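Local coordinates for high choriolytic enzyme 1 (Oryzias latipes, PDB 3VTG), which acts as a zinc-dependent astacin-family endopeptidase that takes part in breaking down the egg envelope when the fish hatches, at residues Y133-H138 against D167-I172. Sequence-based numbering, arbitrary orientation.
Sequences YNFNKH and DSITPI
Phe135 meets Ser168 and Ile169 with one rim of its ring, so that a single aromatic ties the end of the 3-10 segment 133-135 to the start of strand 169-171. The contact lies in the astacin (M12A) catalytic domain, in the C-terminal half beyond the zinc-binding helix 94-105, where strand 169-171 pairs antiparallel with strand 120-122. With CG anti to the carbonyl carbon (chi1 -59°), the Phe135 ring is turned toward 167-172. Ile169 CG1 sits at the ring edge, near its plane, 3.7 Å from Phe135 CE1, while CD1 drops to the side of the plane away from Ser168. Ile122 also touches Phe135, and Tyr155, which probably corresponds to the Met-turn tyrosine of astacins, makes an edge-to-face contact with it; Phe135 thus packs behind the metal site, its side chain about 11 Å from the zinc. With only a methyl group at this position, as in an alanine, Ile169 CG1 and CD1 would probably lose the ring edge they pack against, and Tyr155 an aromatic neighbour. Ser168 OG, whose main partner is Ala159 O, with Arg157 O a second acceptor for the same proton, lies oblique to the ring, 3.6 Å from Phe135 CE1, and Ser168 CB rests 3.8 Å from Phe135 CZ.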
ATOM      1  N   TYR A 133       2.117  -4.792 -16.613  1.00  9.48           N
ATOM      2  CA  TYR A 133       2.422  -5.765 -15.558  1.00  9.75           C
ATOM      3  C   TYR A 133       1.789  -5.402 -14.210  1.00  9.61           C
ATOM      4  O   TYR A 133       1.529  -6.283 -13.391  1.00  9.78           O
ATOM      5  CB  TYR A 133       3.939  -5.959 -15.404  1.00 10.10           C
ATOM      6  CG  TYR A 133       4.629  -4.833 -14.668  1.00 10.46           C
ATOM      7  CD1 TYR A 133       4.834  -4.897 -13.287  1.00 10.63           C
ATOM      8  CD2 TYR A 133       5.066  -3.695 -15.346  1.00 10.67           C
ATOM      9  CE1 TYR A 133       5.455  -3.863 -12.605  1.00 10.92           C
ATOM     10  CE2 TYR A 133       5.687  -2.655 -14.674  1.00 11.02           C
ATOM     11  CZ  TYR A 133       5.880  -2.745 -13.305  1.00 11.06           C
ATOM     12  OH  TYR A 133       6.497  -1.716 -12.632  1.00 11.81           O
ATOM     13  N   ASN A 134       1.545  -4.109 -13.990  1.00  9.51           N
ATOM     14  CA  ASN A 134       0.909  -3.619 -12.762  1.00  9.51           C
ATOM     15  C   ASN A 134      -0.534  -4.096 -12.603  1.00  9.35           C
ATOM     16  O   ASN A 134      -1.137  -3.933 -11.542  1.00  9.37           O
ATOM     17  CB  ASN A 134       0.936  -2.090 -12.725  1.00  9.80           C
ATOM     18  CG  ASN A 134       2.339  -1.530 -12.612  1.00 10.04           C
ATOM     19  OD1 ASN A 134       3.022  -1.720 -11.605  1.00 10.59           O
ATOM     20  ND2 ASN A 134       2.771  -0.820 -13.644  1.00 10.34           N
ATOM     21  N   PHE A 135      -1.076  -4.687 -13.665  1.00  9.16           N
ATOM     22  CA  PHE A 135      -2.461  -5.143 -13.689  1.00  9.16           C
ATOM     23  C   PHE A 135      -2.557  -6.672 -13.695  1.00  9.49           C
ATOM     24  O   PHE A 135      -3.654  -7.226 -13.783  1.00  9.45           O
ATOM     25  CB  PHE A 135      -3.191  -4.554 -14.904  1.00  8.77           C
ATOM     26  CG  PHE A 135      -3.217  -3.046 -14.937  1.00  8.46           C
ATOM     27  CD1 PHE A 135      -4.354  -2.347 -14.540  1.00  8.35           C
ATOM     28  CD2 PHE A 135      -2.107  -2.323 -15.372  1.00  8.29           C
ATOM     29  CE1 PHE A 135      -4.383  -0.960 -14.576  1.00  8.28           C
ATOM     30  CE2 PHE A 135      -2.129  -0.934 -15.406  1.00  8.20           C
ATOM     31  CZ  PHE A 135      -3.270  -0.253 -15.012  1.00  8.24           C
ATOM     32  N   ASN A 136      -1.412  -7.348 -13.611  1.00 10.08           N
ATOM     33  CA  ASN A 136      -1.380  -8.813 -13.546  1.00 10.74           C
ATOM     34  C   ASN A 136      -2.044  -9.349 -12.283  1.00 11.08           C
ATOM     35  O   ASN A 136      -1.796  -8.847 -11.188  1.00 11.27           O
ATOM     36  CB  ASN A 136       0.061  -9.326 -13.611  1.00 11.13           C
ATOM     37  CG  ASN A 136       0.704  -9.113 -14.968  1.00 11.37           C
ATOM     38  OD1 ASN A 136       0.046  -8.739 -15.938  1.00 12.04           O
ATOM     39  ND2 ASN A 136       2.008  -9.361 -15.040  1.00 11.62           N
ATOM     40  N   LYS A 137      -2.889 -10.363 -12.448  1.00 11.66           N
ATOM     41  CA  LYS A 137      -3.544 -11.031 -11.326  1.00 12.40           C
ATOM     42  C   LYS A 137      -2.523 -11.811 -10.497  1.00 12.70           C
ATOM     43  O   LYS A 137      -1.643 -12.470 -11.053  1.00 13.15           O
ATOM     44  CB  LYS A 137      -4.622 -11.979 -11.852  1.00 12.69           C
ATOM     45  CG  LYS A 137      -5.522 -12.592 -10.787  1.00 13.13           C
ATOM     46  CD  LYS A 137      -6.432 -13.659 -11.379  1.00 13.43           C
ATOM     47  CE  LYS A 137      -7.465 -13.059 -12.317  1.00 13.84           C
ATOM     48  NZ  LYS A 137      -8.278 -14.108 -12.994  1.00 14.07           N
ATOM     49  N   HIS A 138      -2.642 -11.731  -9.172  1.00 13.19           N
ATOM     50  CA  HIS A 138      -1.758 -12.469  -8.267  1.00 13.74           C
ATOM     51  C   HIS A 138      -2.519 -13.400  -7.371  1.00 13.37           C
ATOM     52  O   HIS A 138      -3.717 -13.219  -7.139  1.00 13.00           O
ATOM     53  CB  HIS A 138      -0.914 -11.515  -7.425  1.00 14.61           C
ATOM     54  CG  HIS A 138      -0.056 -10.577  -8.236  1.00 15.36           C
ATOM     55  ND1 HIS A 138       0.705 -10.996  -9.264  1.00 15.93           N
ATOM     56  CD2 HIS A 138       0.148  -9.204  -8.130  1.00 15.84           C
ATOM     57  CE1 HIS A 138       1.359  -9.946  -9.794  1.00 16.06           C
ATOM     58  NE2 HIS A 138       1.016  -8.849  -9.100  1.00 16.17           N
ATOM     59  N   ASP A 167     -10.192   4.017 -20.427  1.00 10.72           N
ATOM     60  CA  ASP A 167      -9.840   3.578 -19.087  1.00 10.36           C
ATOM     61  C   ASP A 167      -9.086   2.254 -19.065  1.00  9.68           C
ATOM     62  O   ASP A 167      -9.365   1.348 -19.853  1.00  9.33           O
ATOM     63  CB  ASP A 167     -11.109   3.457 -18.237  1.00 10.74           C
ATOM     64  CG  ASP A 167     -11.821   4.789 -18.036  1.00 11.21           C
ATOM     65  OD1 ASP A 167     -11.195   5.857 -18.198  1.00 11.77           O
ATOM     66  OD2 ASP A 167     -13.019   4.766 -17.701  1.00 11.66           O
ATOM     67  N   SER A 168      -8.132   2.147 -18.146  1.00  9.20           N
ATOM     68  CA  SER A 168      -7.411   0.897 -17.942  1.00  8.94           C
ATOM     69  C   SER A 168      -8.248  -0.124 -17.173  1.00  8.70           C
ATOM     70  O   SER A 168      -8.097  -1.329 -17.377  1.00  8.65           O
ATOM     71  CB  SER A 168      -6.097   1.151 -17.207  1.00  8.97           C
ATOM     72  OG  SER A 168      -6.324   1.762 -15.952  1.00  9.09           O
ATOM     73  N   ILE A 169      -9.123   0.362 -16.292  1.00  8.51           N
ATOM     74  CA  ILE A 169      -9.955  -0.500 -15.447  1.00  8.52           C
ATOM     75  C   ILE A 169     -11.406  -0.043 -15.509  1.00  8.54           C
ATOM     76  O   ILE A 169     -11.694   1.143 -15.347  1.00  8.78           O
ATOM     77  CB  ILE A 169      -9.499  -0.471 -13.967  1.00  8.38           C
ATOM     78  CG1 ILE A 169      -8.023  -0.861 -13.835  1.00  8.32           C
ATOM     79  CG2 ILE A 169     -10.376  -1.378 -13.108  1.00  8.48           C
ATOM     80  CD1 ILE A 169      -7.432  -0.574 -12.471  1.00  8.36           C
ATOM     81  N   THR A 170     -12.313  -0.993 -15.730  1.00  8.55           N
ATOM     82  CA  THR A 170     -13.748  -0.719 -15.677  1.00  8.79           C
ATOM     83  C   THR A 170     -14.408  -1.636 -14.657  1.00  8.74           C
ATOM     84  O   THR A 170     -14.402  -2.852 -14.833  1.00  8.53           O
ATOM     85  CB  THR A 170     -14.433  -0.938 -17.040  1.00  8.81           C
ATOM     86  OG1 THR A 170     -13.743  -0.199 -18.056  1.00  8.95           O
ATOM     87  CG2 THR A 170     -15.898  -0.490 -16.981  1.00  9.01           C
ATOM     88  N   PRO A 171     -14.975  -1.062 -13.580  1.00  8.81           N
ATOM     89  CA  PRO A 171     -15.735  -1.882 -12.636  1.00  8.99           C
ATOM     90  C   PRO A 171     -16.933  -2.547 -13.314  1.00  9.27           C
ATOM     91  O   PRO A 171     -17.576  -1.936 -14.172  1.00  9.25           O
ATOM     92  CB  PRO A 171     -16.211  -0.866 -11.592  1.00  8.97           C
ATOM     93  CG  PRO A 171     -15.220   0.244 -11.672  1.00  8.90           C
ATOM     94  CD  PRO A 171     -14.876   0.338 -13.129  1.00  8.86           C
ATOM     95  N   ILE A 172     -17.197  -3.798 -12.945  1.00  9.58           N
ATOM     96  CA  ILE A 172     -18.330  -4.562 -13.478  1.00 10.11           C
ATOM     97  C   ILE A 172     -19.144  -5.143 -12.317  1.00 10.48           C
ATOM     98  O   ILE A 172     -18.563  -5.536 -11.306  1.00 10.33           O
ATOM     99  CB  ILE A 172     -17.880  -5.682 -14.458  1.00 10.14           C
ATOM    100  CG1 ILE A 172     -16.891  -6.653 -13.789  1.00 10.23           C
ATOM    101  CG2 ILE A 172     -17.289  -5.078 -15.730  1.00 10.15           C
ATOM    102  CD1 ILE A 172     -16.617  -7.918 -14.577  1.00 10.55           C
TER